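Local coordinates for glycosyl hydrolases family 2, sugar binding domain protein (Bacteroides uniformis str. 3978 T3 ii, PDB 6D1P) that is a gut bacterial beta-glucuronidase of glycoside hydrolase family 2 and probably hydrolyses O-glycosidic bonds that link glucuronic acid to other groups, at residues Phe246-Lys251 and Ser280-Thr285; Met345-Met350 and Cys376-Leu381; Asn401-Met406 and Gly448-Leu453; Ala464-Glu469 and Ser479-Ala484. One frame throughout, in Å; residues are numbered along the deposited sequence.

Contact 1. Residues Phe246-Lys251 and Ser280-Thr285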
# COMPACT_ATOMS: atom_id res chain seq x y z
N PHE A 246 -9.23 27.15 -43.53
CA PHE A 246 -7.96 27.80 -43.83
C PHE A 246 -6.94 26.80 -44.35
O PHE A 246 -6.87 25.67 -43.87
CB PHE A 246 -7.41 28.50 -42.59
CG PHE A 246 -8.31 29.56 -42.04
CD1 PHE A 246 -8.24 30.86 -42.50
CD2 PHE A 246 -9.25 29.24 -41.06
CE1 PHE A 246 -9.08 31.84 -41.98
CE2 PHE A 246 -10.09 30.20 -40.55
CZ PHE A 246 -10.00 31.51 -41.01
N SER A 247 -6.13 27.24 -45.31
CA SER A 247 -5.09 26.41 -45.90
C SER A 247 -3.98 26.16 -44.89
O SER A 247 -3.94 26.79 -43.83
CB SER A 247 -4.52 27.09 -47.14
OG SER A 247 -3.62 28.13 -46.77
N PRO A 248 -3.06 25.22 -45.18
CA PRO A 248 -1.89 25.04 -44.31
C PRO A 248 -0.99 26.27 -44.24
O PRO A 248 0.05 26.24 -43.56
CB PRO A 248 -1.15 23.85 -44.93
CG PRO A 248 -1.89 23.51 -46.20
CD PRO A 248 -3.25 24.09 -46.10
N GLU A 249 -1.38 27.35 -44.92
CA GLU A 249 -0.67 28.62 -44.87
C GLU A 249 -1.44 29.71 -44.15
O GLU A 249 -0.92 30.82 -43.98
CB GLU A 249 -0.36 29.09 -46.29
CG GLU A 249 -0.17 27.96 -47.24
CD GLU A 249 1.20 27.37 -47.10
OE1 GLU A 249 1.96 27.86 -46.25
OE2 GLU A 249 1.51 26.42 -47.85
N GLY A 250 -2.66 29.43 -43.70
CA GLY A 250 -3.47 30.43 -43.05
C GLY A 250 -4.41 31.15 -43.97
O GLY A 250 -5.20 31.98 -43.50
N LYS A 251 -4.36 30.85 -45.27
CA LYS A 251 -5.17 31.54 -46.26
C LYS A 251 -6.53 30.87 -46.36
O LYS A 251 -6.61 29.65 -46.51
CB LYS A 251 -4.47 31.54 -47.62
CG LYS A 251 -3.34 32.56 -47.76
CD LYS A 251 -2.00 32.04 -47.24
CE LYS A 251 -1.01 33.18 -46.98
NZ LYS A 251 -1.39 33.93 -45.75
N SER A 280 5.46 15.02 -45.47
CA SER A 280 4.96 16.39 -45.63
C SER A 280 3.60 16.51 -44.95
O SER A 280 2.55 16.41 -45.59
CB SER A 280 4.88 16.75 -47.12
OG SER A 280 4.27 18.01 -47.34
N PRO A 281 3.58 16.73 -43.63
CA PRO A 281 2.31 16.72 -42.88
C PRO A 281 1.53 18.02 -43.01
O PRO A 281 1.23 18.71 -42.02
CB PRO A 281 2.77 16.43 -41.45
CG PRO A 281 4.14 17.02 -41.37
CD PRO A 281 4.76 16.83 -42.75
N ALA A 282 1.16 18.37 -44.23
CA ALA A 282 0.33 19.54 -44.46
C ALA A 282 -1.03 19.36 -43.79
O ALA A 282 -1.76 18.41 -44.08
CB ALA A 282 0.16 19.80 -45.96
N LEU A 283 -1.37 20.30 -42.92
CA LEU A 283 -2.63 20.27 -42.19
C LEU A 283 -3.46 21.48 -42.57
O LEU A 283 -2.96 22.61 -42.58
CB LEU A 283 -2.38 20.27 -40.68
CG LEU A 283 -1.83 19.01 -40.04
CD1 LEU A 283 -1.43 19.27 -38.57
CD2 LEU A 283 -2.87 17.92 -40.13
N TYR A 284 -4.73 21.24 -42.89
CA TYR A 284 -5.73 22.28 -43.05
C TYR A 284 -6.39 22.55 -41.71
O TYR A 284 -6.29 21.76 -40.77
CB TYR A 284 -6.78 21.88 -44.08
CG TYR A 284 -6.34 21.96 -45.52
CD1 TYR A 284 -5.40 21.08 -46.03
CD2 TYR A 284 -6.88 22.91 -46.39
CE1 TYR A 284 -5.00 21.13 -47.34
CE2 TYR A 284 -6.49 22.98 -47.72
CZ TYR A 284 -5.54 22.09 -48.18
OH TYR A 284 -5.13 22.13 -49.50
N THR A 285 -7.10 23.68 -41.64
CA THR A 285 -7.79 24.08 -40.43
C THR A 285 -9.24 24.41 -40.75
O THR A 285 -9.53 24.97 -41.80
CB THR A 285 -7.11 25.28 -39.76
OG1 THR A 285 -6.02 24.80 -38.96
CG2 THR A 285 -8.08 26.04 -38.87

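Contact 2. Residues Met345-Met350 and Cys376-Leu381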
# COMPACT_ATOMS: atom_id res chain seq x y z
N MET A 345 6.76 16.42 -21.98
CA MET A 345 7.38 15.11 -22.11
C MET A 345 6.97 14.43 -23.41
O MET A 345 7.80 13.79 -24.07
CB MET A 345 7.02 14.24 -20.91
CG MET A 345 7.77 14.65 -19.67
SD MET A 345 7.06 13.94 -18.19
CE MET A 345 7.57 12.23 -18.36
N MET A 346 5.70 14.56 -23.80
CA MET A 346 5.24 13.92 -25.02
C MET A 346 5.87 14.55 -26.26
O MET A 346 6.24 13.84 -27.20
CB MET A 346 3.71 13.97 -25.08
CG MET A 346 3.02 13.29 -23.90
SD MET A 346 1.22 13.28 -24.12
CE MET A 346 0.65 13.70 -22.46
N ARG A 347 6.03 15.89 -26.27
CA ARG A 347 6.74 16.56 -27.37
C ARG A 347 8.14 16.01 -27.53
O ARG A 347 8.56 15.64 -28.64
CB ARG A 347 6.82 18.06 -27.12
CG ARG A 347 5.59 18.83 -27.47
CD ARG A 347 5.94 20.23 -27.96
NE ARG A 347 4.94 20.67 -28.93
CZ ARG A 347 5.05 20.53 -30.25
NH1 ARG A 347 6.14 19.98 -30.79
NH2 ARG A 347 4.07 20.96 -31.03
N THR A 348 8.90 15.97 -26.44
CA THR A 348 10.26 15.47 -26.49
C THR A 348 10.32 14.07 -27.08
O THR A 348 11.17 13.78 -27.93
CB THR A 348 10.86 15.48 -25.07
OG1 THR A 348 10.99 16.83 -24.62
CG2 THR A 348 12.22 14.80 -25.07
N GLU A 349 9.40 13.20 -26.65
CA GLU A 349 9.46 11.79 -27.06
C GLU A 349 9.05 11.61 -28.51
O GLU A 349 9.71 10.91 -29.28
CB GLU A 349 8.60 10.94 -26.13
CG GLU A 349 8.36 9.51 -26.61
CD GLU A 349 7.36 8.76 -25.72
OE1 GLU A 349 6.88 9.39 -24.73
OE2 GLU A 349 7.05 7.57 -26.00
N MET A 350 7.94 12.24 -28.90
CA MET A 350 7.49 12.12 -30.29
C MET A 350 8.54 12.67 -31.25
O MET A 350 8.84 12.05 -32.28
CB MET A 350 6.14 12.82 -30.46
CG MET A 350 5.03 12.25 -29.58
SD MET A 350 4.87 10.45 -29.69
CE MET A 350 4.46 10.25 -31.42
N CYS A 376 1.26 13.41 -33.91
CA CYS A 376 1.38 12.57 -35.09
C CYS A 376 0.90 13.32 -36.34
O CYS A 376 1.56 13.31 -37.38
CB CYS A 376 0.59 11.27 -34.88
SG CYS A 376 1.37 10.17 -33.65
N ASP A 377 -0.25 13.99 -36.23
CA ASP A 377 -0.69 14.89 -37.29
C ASP A 377 0.40 15.89 -37.67
O ASP A 377 0.63 16.16 -38.86
CB ASP A 377 -1.95 15.62 -36.86
CG ASP A 377 -3.17 14.73 -36.88
OD1 ASP A 377 -3.03 13.56 -37.28
OD2 ASP A 377 -4.26 15.19 -36.50
N GLU A 378 1.10 16.44 -36.67
CA GLU A 378 1.97 17.58 -36.92
C GLU A 378 3.37 17.19 -37.36
O GLU A 378 3.93 17.81 -38.27
CB GLU A 378 2.02 18.44 -35.66
CG GLU A 378 3.07 19.53 -35.66
CD GLU A 378 3.32 20.10 -34.26
OE1 GLU A 378 2.37 20.15 -33.43
OE2 GLU A 378 4.48 20.47 -33.98
N LEU A 379 3.96 16.17 -36.76
CA LEU A 379 5.29 15.76 -37.17
C LEU A 379 5.27 14.85 -38.38
O LEU A 379 6.27 14.75 -39.10
CB LEU A 379 6.01 15.04 -36.04
CG LEU A 379 6.07 15.79 -34.71
CD1 LEU A 379 6.71 14.89 -33.62
CD2 LEU A 379 6.82 17.10 -34.88
N GLY A 380 4.17 14.15 -38.60
CA GLY A 380 4.13 13.24 -39.73
C GLY A 380 4.35 11.81 -39.32
O GLY A 380 5.39 11.21 -39.63
N LEU A 381 3.36 11.23 -38.64
CA LEU A 381 3.40 9.84 -38.23
C LEU A 381 2.03 9.25 -38.47
O LEU A 381 1.04 9.74 -37.92
CB LEU A 381 3.77 9.69 -36.75
CG LEU A 381 5.20 10.09 -36.36
CD1 LEU A 381 5.42 9.91 -34.85
CD2 LEU A 381 6.22 9.30 -37.15

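Contact 3. Residues Asn401-Met406 and Gly448-Leu453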
# COMPACT_ATOMS: atom_id res chain seq x y z
N ASN A 401 -20.09 -4.22 -23.31
CA ASN A 401 -20.50 -2.84 -23.47
C ASN A 401 -19.33 -1.89 -23.32
O ASN A 401 -19.32 -0.83 -23.96
CB ASN A 401 -21.60 -2.49 -22.47
CG ASN A 401 -22.97 -2.83 -23.00
OD1 ASN A 401 -23.18 -2.89 -24.22
ND2 ASN A 401 -23.92 -3.07 -22.10
N GLN A 402 -18.36 -2.21 -22.47
CA GLN A 402 -17.21 -1.33 -22.35
C GLN A 402 -16.41 -1.32 -23.65
O GLN A 402 -15.96 -0.26 -24.10
CB GLN A 402 -16.32 -1.73 -21.16
CG GLN A 402 -15.03 -0.89 -21.10
CD GLN A 402 -14.03 -1.34 -20.04
OE1 GLN A 402 -14.22 -2.36 -19.37
NE2 GLN A 402 -12.96 -0.57 -19.88
N ALA A 403 -16.26 -2.48 -24.28
CA ALA A 403 -15.55 -2.52 -25.56
C ALA A 403 -16.31 -1.76 -26.64
O ALA A 403 -15.71 -0.97 -27.39
CB ALA A 403 -15.32 -3.98 -25.97
N ARG A 404 -17.63 -1.94 -26.73
CA ARG A 404 -18.41 -1.17 -27.69
C ARG A 404 -18.31 0.32 -27.39
O ARG A 404 -18.17 1.14 -28.30
CB ARG A 404 -19.88 -1.59 -27.68
CG ARG A 404 -20.13 -3.04 -27.97
CD ARG A 404 -21.59 -3.38 -27.66
NE ARG A 404 -21.94 -4.75 -27.98
CZ ARG A 404 -22.41 -5.64 -27.10
NH1 ARG A 404 -22.62 -5.30 -25.82
NH2 ARG A 404 -22.71 -6.87 -27.51
N ARG A 405 -18.36 0.68 -26.10
CA ARG A 405 -18.28 2.09 -25.74
C ARG A 405 -16.91 2.67 -26.06
O ARG A 405 -16.81 3.80 -26.57
CB ARG A 405 -18.59 2.27 -24.25
CG ARG A 405 -18.66 3.71 -23.80
CD ARG A 405 -19.17 3.78 -22.35
NE ARG A 405 -18.24 3.18 -21.40
CZ ARG A 405 -18.45 2.04 -20.75
NH1 ARG A 405 -19.58 1.37 -20.96
NH2 ARG A 405 -17.55 1.57 -19.89
N MET A 406 -15.83 1.94 -25.75
CA MET A 406 -14.52 2.52 -25.99
C MET A 406 -14.20 2.58 -27.48
O MET A 406 -13.60 3.55 -27.96
CB MET A 406 -13.45 1.76 -25.20
CG MET A 406 -13.62 1.94 -23.69
SD MET A 406 -12.30 1.25 -22.66
CE MET A 406 -11.02 2.50 -22.80
N GLY A 448 -16.70 -9.94 -34.74
CA GLY A 448 -17.40 -9.54 -35.95
C GLY A 448 -18.36 -8.40 -35.71
O GLY A 448 -18.54 -7.54 -36.57
N GLU A 449 -18.99 -8.36 -34.53
CA GLU A 449 -19.83 -7.22 -34.17
C GLU A 449 -19.01 -5.94 -34.10
O GLU A 449 -19.45 -4.88 -34.56
CB GLU A 449 -20.54 -7.47 -32.83
CG GLU A 449 -21.33 -6.26 -32.33
CD GLU A 449 -21.94 -6.43 -30.93
OE1 GLU A 449 -22.03 -7.56 -30.40
OE2 GLU A 449 -22.36 -5.40 -30.36
N LEU A 450 -17.81 -6.02 -33.49
CA LEU A 450 -16.96 -4.84 -33.36
C LEU A 450 -16.47 -4.37 -34.72
O LEU A 450 -16.47 -3.17 -34.99
CB LEU A 450 -15.77 -5.13 -32.43
CG LEU A 450 -16.08 -5.23 -30.93
CD1 LEU A 450 -14.82 -5.61 -30.12
CD2 LEU A 450 -16.68 -3.93 -30.39
N HIS A 451 -16.08 -5.29 -35.60
CA HIS A 451 -15.68 -4.88 -36.95
C HIS A 451 -16.80 -4.13 -37.66
O HIS A 451 -16.57 -3.08 -38.27
CB HIS A 451 -15.23 -6.08 -37.77
CG HIS A 451 -15.07 -5.78 -39.23
ND1 HIS A 451 -13.92 -5.25 -39.76
CD2 HIS A 451 -15.94 -5.92 -40.26
CE1 HIS A 451 -14.07 -5.09 -41.06
NE2 HIS A 451 -15.29 -5.49 -41.39
N ASP A 452 -18.04 -4.64 -37.57
CA ASP A 452 -19.16 -3.98 -38.22
C ASP A 452 -19.44 -2.63 -37.58
O ASP A 452 -19.82 -1.68 -38.27
CB ASP A 452 -20.41 -4.86 -38.15
CG ASP A 452 -20.27 -6.12 -38.96
OD1 ASP A 452 -19.54 -6.08 -39.95
OD2 ASP A 452 -20.89 -7.14 -38.61
N LEU A 453 -19.28 -2.54 -36.26
CA LEU A 453 -19.51 -1.27 -35.57
C LEU A 453 -18.53 -0.21 -36.05
O LEU A 453 -18.92 0.93 -36.32
CB LEU A 453 -19.41 -1.46 -34.05
CG LEU A 453 -19.59 -0.25 -33.13
CD1 LEU A 453 -20.86 0.46 -33.47
CD2 LEU A 453 -19.59 -0.65 -31.63

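Contact 4. Residues Ala464-Glu469 and Ser479-Ala484. With SCN (thiocyanate ion), chain I.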
# COMPACT_ATOMS: atom_id res chain seq x y z
N ALA A 464 -8.14 -3.41 -37.91
CA ALA A 464 -7.06 -4.37 -37.75
C ALA A 464 -7.24 -5.10 -36.41
O ALA A 464 -7.95 -4.63 -35.52
CB ALA A 464 -5.69 -3.67 -37.80
N ILE A 465 -6.59 -6.28 -36.29
CA ILE A 465 -6.28 -6.88 -35.00
C ILE A 465 -4.91 -7.54 -35.10
O ILE A 465 -4.34 -7.65 -36.18
CB ILE A 465 -7.31 -7.93 -34.52
CG1 ILE A 465 -7.38 -9.10 -35.51
CG2 ILE A 465 -8.67 -7.28 -34.24
CD1 ILE A 465 -8.36 -10.21 -35.14
N ARG A 466 -4.41 -8.00 -33.96
CA ARG A 466 -3.11 -8.67 -33.87
C ARG A 466 -3.26 -10.00 -33.14
O ARG A 466 -3.82 -10.05 -32.04
CB ARG A 466 -2.05 -7.80 -33.16
CG ARG A 466 -0.67 -8.46 -33.21
CD ARG A 466 0.44 -7.78 -32.43
NE ARG A 466 1.57 -8.70 -32.34
CZ ARG A 466 1.72 -9.58 -31.36
NH1 ARG A 466 0.83 -9.62 -30.38
NH2 ARG A 466 2.74 -10.42 -31.36
N ARG A 467 -2.74 -11.07 -33.76
CA ARG A 467 -2.60 -12.39 -33.14
C ARG A 467 -3.94 -12.92 -32.63
O ARG A 467 -4.21 -12.95 -31.43
CB ARG A 467 -1.58 -12.38 -32.00
CG ARG A 467 -0.92 -13.71 -31.81
CD ARG A 467 -0.22 -13.82 -30.49
NE ARG A 467 -1.11 -14.37 -29.46
CZ ARG A 467 -0.69 -14.88 -28.31
NH1 ARG A 467 0.61 -14.89 -28.05
NH2 ARG A 467 -1.55 -15.39 -27.43
N CYS A 468 -4.77 -13.35 -33.58
CA CYS A 468 -5.96 -14.14 -33.25
C CYS A 468 -6.34 -14.88 -34.53
O CYS A 468 -7.16 -14.40 -35.31
CB CYS A 468 -7.12 -13.31 -32.73
SG CYS A 468 -8.50 -14.37 -32.16
N GLU A 469 -5.71 -16.04 -34.75
CA GLU A 469 -5.80 -16.68 -36.05
C GLU A 469 -7.24 -17.04 -36.40
O GLU A 469 -7.64 -16.92 -37.56
CB GLU A 469 -4.91 -17.92 -36.11
CG GLU A 469 -3.42 -17.60 -36.08
CD GLU A 469 -2.95 -16.66 -37.21
OE1 GLU A 469 -2.31 -15.62 -36.89
OE2 GLU A 469 -3.20 -16.96 -38.41
N SER A 479 -2.39 -8.81 -38.44
CA SER A 479 -1.02 -9.07 -38.02
C SER A 479 -0.96 -10.39 -37.28
O SER A 479 -1.69 -10.56 -36.28
CB SER A 479 -0.50 -7.94 -37.12
OG SER A 479 0.81 -8.24 -36.67
N PRO A 480 -0.14 -11.34 -37.68
CA PRO A 480 0.10 -12.51 -36.82
C PRO A 480 1.20 -12.19 -35.83
O PRO A 480 1.58 -11.02 -35.72
CB PRO A 480 0.52 -13.60 -37.80
CG PRO A 480 1.24 -12.80 -38.91
CD PRO A 480 0.52 -11.47 -39.00
N THR A 481 1.74 -13.18 -35.12
CA THR A 481 2.86 -12.96 -34.22
C THR A 481 4.11 -13.50 -34.90
O THR A 481 4.14 -14.67 -35.27
CB THR A 481 2.63 -13.60 -32.84
OG1 THR A 481 3.80 -13.45 -32.03
CG2 THR A 481 2.29 -15.08 -32.94
N ILE A 482 5.11 -12.64 -35.09
CA ILE A 482 6.34 -13.01 -35.79
C ILE A 482 7.53 -12.30 -35.14
O ILE A 482 7.71 -11.09 -35.32
CB ILE A 482 6.30 -12.71 -37.30
CG1 ILE A 482 5.23 -13.55 -38.00
CG2 ILE A 482 7.66 -12.96 -37.92
CD1 ILE A 482 5.00 -13.15 -39.46
N TRP A 483 8.37 -13.07 -34.45
CA TRP A 483 9.49 -12.55 -33.67
C TRP A 483 10.74 -13.35 -34.00
O TRP A 483 11.37 -13.95 -33.12
CB TRP A 483 9.21 -12.64 -32.16
CG TRP A 483 8.16 -11.71 -31.66
CD1 TRP A 483 6.81 -11.86 -31.77
CD2 TRP A 483 8.38 -10.49 -30.95
NE1 TRP A 483 6.17 -10.79 -31.17
CE2 TRP A 483 7.12 -9.94 -30.66
CE3 TRP A 483 9.54 -9.79 -30.54
CZ2 TRP A 483 6.97 -8.73 -29.98
CZ3 TRP A 483 9.38 -8.59 -29.87
CH2 TRP A 483 8.11 -8.08 -29.59
N ALA A 484 11.09 -13.35 -35.28
CA ALA A 484 12.28 -14.03 -35.76
C ALA A 484 13.48 -13.69 -34.90
O ALA A 484 13.78 -12.52 -34.68
CB ALA A 484 12.56 -13.63 -37.22
S SCN I . 8.22 -16.22 -33.67
C SCN I . 6.72 -16.31 -32.73
N SCN I . 5.79 -16.16 -32.01
O HOH W 1 4.12 -10.17 -34.10
O HOH W 2 -0.19 -15.65 -35.50

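Contact 1. Residues Phe246-Lys251 and Ser280-Thr285
Phe246 and Thr285 form an antiparallel hydrogen-bonded pair, with CA atoms 5.0 Å apart, at the place where the two strands begin to separate. Both backbone bonds are present: Phe246 N reaches Thr285 O at 2.8 Å, coming in above the carbonyl plane, and Thr285 N returns to Phe246 O at 3.0 Å, in the plane of the Phe246 carbonyl and nearly straight at 166°. The side chains of the pair share one face of the sheet and cross obliquely, Phe246 CD2 against Thr285 CG2; this methyl sits anti to its own backbone N. Past the pair the chain of Phe246 turns away. A type I turn from Ser247 to Gly250 makes the hairpin between strands 240-246 and 252-259, in the immunoglobulin-like sandwich domain that family 2 enzymes carry ahead of their barrel. Inside it Ser247 OG accepts from Glu249 N, an ST turn, and also from Lys251 N at 3.2 Å. Pro248 leans out of the turn onto Tyr284. Its CD stands over the very centre of the ring, 3.5 Å from the centroid and 4° off the normal, a CH-pi contact, while CG extends to Ala282 CB at 4.2 Å. Pro248 CA adds a C-H...O contact to Leu283 O at 3.2 Å. Tyr284 is anchored beyond the proline: its hydroxyl bonds to Gln274 N, and its ring meets Phe305 edge-to-face.

Contact 2. Residues Met345-Met350 and Cys376-Leu381
Two successive outer helices of the TIM barrel meet here, a mixed contact with buried apolar packing around Met350 and, toward solvent, one salt bridge. Met350 has its chain folded at both chi2 (-51°) and chi3 (-62°), so that its CE turns across to the other segment. That methyl touches both Leu381 CD1, at 3.6 Å, and Cys376 SG, at 3.8 Å. Leu379 works nearer the backbone, laying CD1 alongside Met350 CB at 3.8 Å. At the more exposed side Arg347 and Glu378 cross at about a right angle. Glu378 is extended, and its OE2 offers the syn lone pair to Arg347 NH2 at 3.0 Å, almost exactly in the guanidinium plane and nearly straight; the second bond from the same nitrogen, to Glu378 OE1, is weak. The grip is end-on through one nitrogen, and mainly on OE2. Gly380 is the first residue to leave helical backbone angles, with positive phi, and Cys376 O accepts from both Gly380 N and Leu381 N. Lys354 bonds to the carbonyls of Leu379 and Gly380, tying this end back to helix 343-356. Adjacent helices, each leading into the next parallel strand, are typical of the outer helical layer of a (beta/alpha)8 barrel.

Contact 3. Residues Asn401-Met406 and Gly448-Leu453
Arg404 can be traced from its root on helix 397-414 to its tip above helix 440-457. CB touches Leu453 CD2 at 4.1 Å, and CG, anti to the carbonyl carbon, lies 4.3 Å from Leu450 CD2, so the start of the chain rests on leucine methyls. From CG to NE the chain is fully extended, which brings CD to 3.5 Å from Glu449 OE2. There the polar part begins. NE gives a very short bond of 2.5 Å to Glu449 OE2, which it meets from above the carboxylate plane. NH2 reaches Glu449 OE1 at 3.0 Å, nearly straight at 173° and on the syn lone pair. The arginine thus grips the carboxylate side-on, one nitrogen to each oxygen, with a weak third bond from NH2 to OE2 and the two planes 27° apart; Glu449, itself extended, arrives roughly at right angles. NH1 turns back to Asn401 OD1 at 2.9 Å, one turn earlier, which helps to fix the rotation of the guanidinium. Beneath, Leu450 also packs on Leu407 and Trp389. The two helices run nearly parallel, their local axes 10.8 Å apart and crossing at -21°, as neighbours around the TIM barrel outside strands 420-432 and 462-466.

Contact 4. Residues Ala464-Glu469 and Ser479-Ala484
Arg466 and Ser479 pair as parallel strands, their CA atoms 4.7 Å apart, and two backbone bonds flank the bridge: Ser479 N to Ile465 O at 3.2 Å, in the carbonyl plane, and Arg467 N to Ser479 O at 2.8 Å, nearly along the C=O axis. Directly after it Arg467 adopts a left-handed backbone conformation (phi 56°). Arg466 is stretched out from CB to NE, its CG passing Ser479 OG, which is bonded to Ala511 N, and carries the guanidinium along Ser479-Ala484. NH2 donates to a water at 3.1 Å that also takes the N-H of Ile482. The same nitrogen lies at the edge of the Trp483 ring, the two planes 84° apart; it and NE1 are both donors and do not bond. NH1 forms a salt bridge to Glu428, and NE bonds to Ala511 O. These are C-terminal ends of barrel strands, where the active site of a family 2 TIM barrel lies, and the buried cation would be expected to favour the charged form of Glu428. Arg467 lies side by side with Thr481, its CG 3.7 Å from Thr481 CG2, on its way to a salt bridge with Asp430. At the exposed Glu469 a second water donates to OE1 at 2.5 Å and accepts from Thr481 N; Tyr478 OH also bonds to that OE1. A thiocyanate, probably from the crystallisation liquor, takes a weak bond from Thr481 OG1 at 3.4 Å, and a glycerol takes another from Trp483 NE1.

Contact 1, in the sandwich domain, is the most peripheral, its centre about 28 Å from the centre of the chain, and contact 2 the deepest, at about 11 Å; all four are partly buried. Contacts 1 and 2 touch: Pro281 and Leu283 rest on backbone carbonyls at the end of helix 370-379, where sandwich and barrel join. Contacts 2 and 3 join neighbouring outer helices, with apolar methyls beneath an arginine-glutamate pair, gripped by one nitrogen in contact 2 and two in contact 3. Contact 4 lies among the barrel strands, into which helix 440-457 of contact 3 leads. Its chemistry is more polar, with a buried arginine and bridging waters; contact 1 depends on sheet bonds and proline on tyrosine.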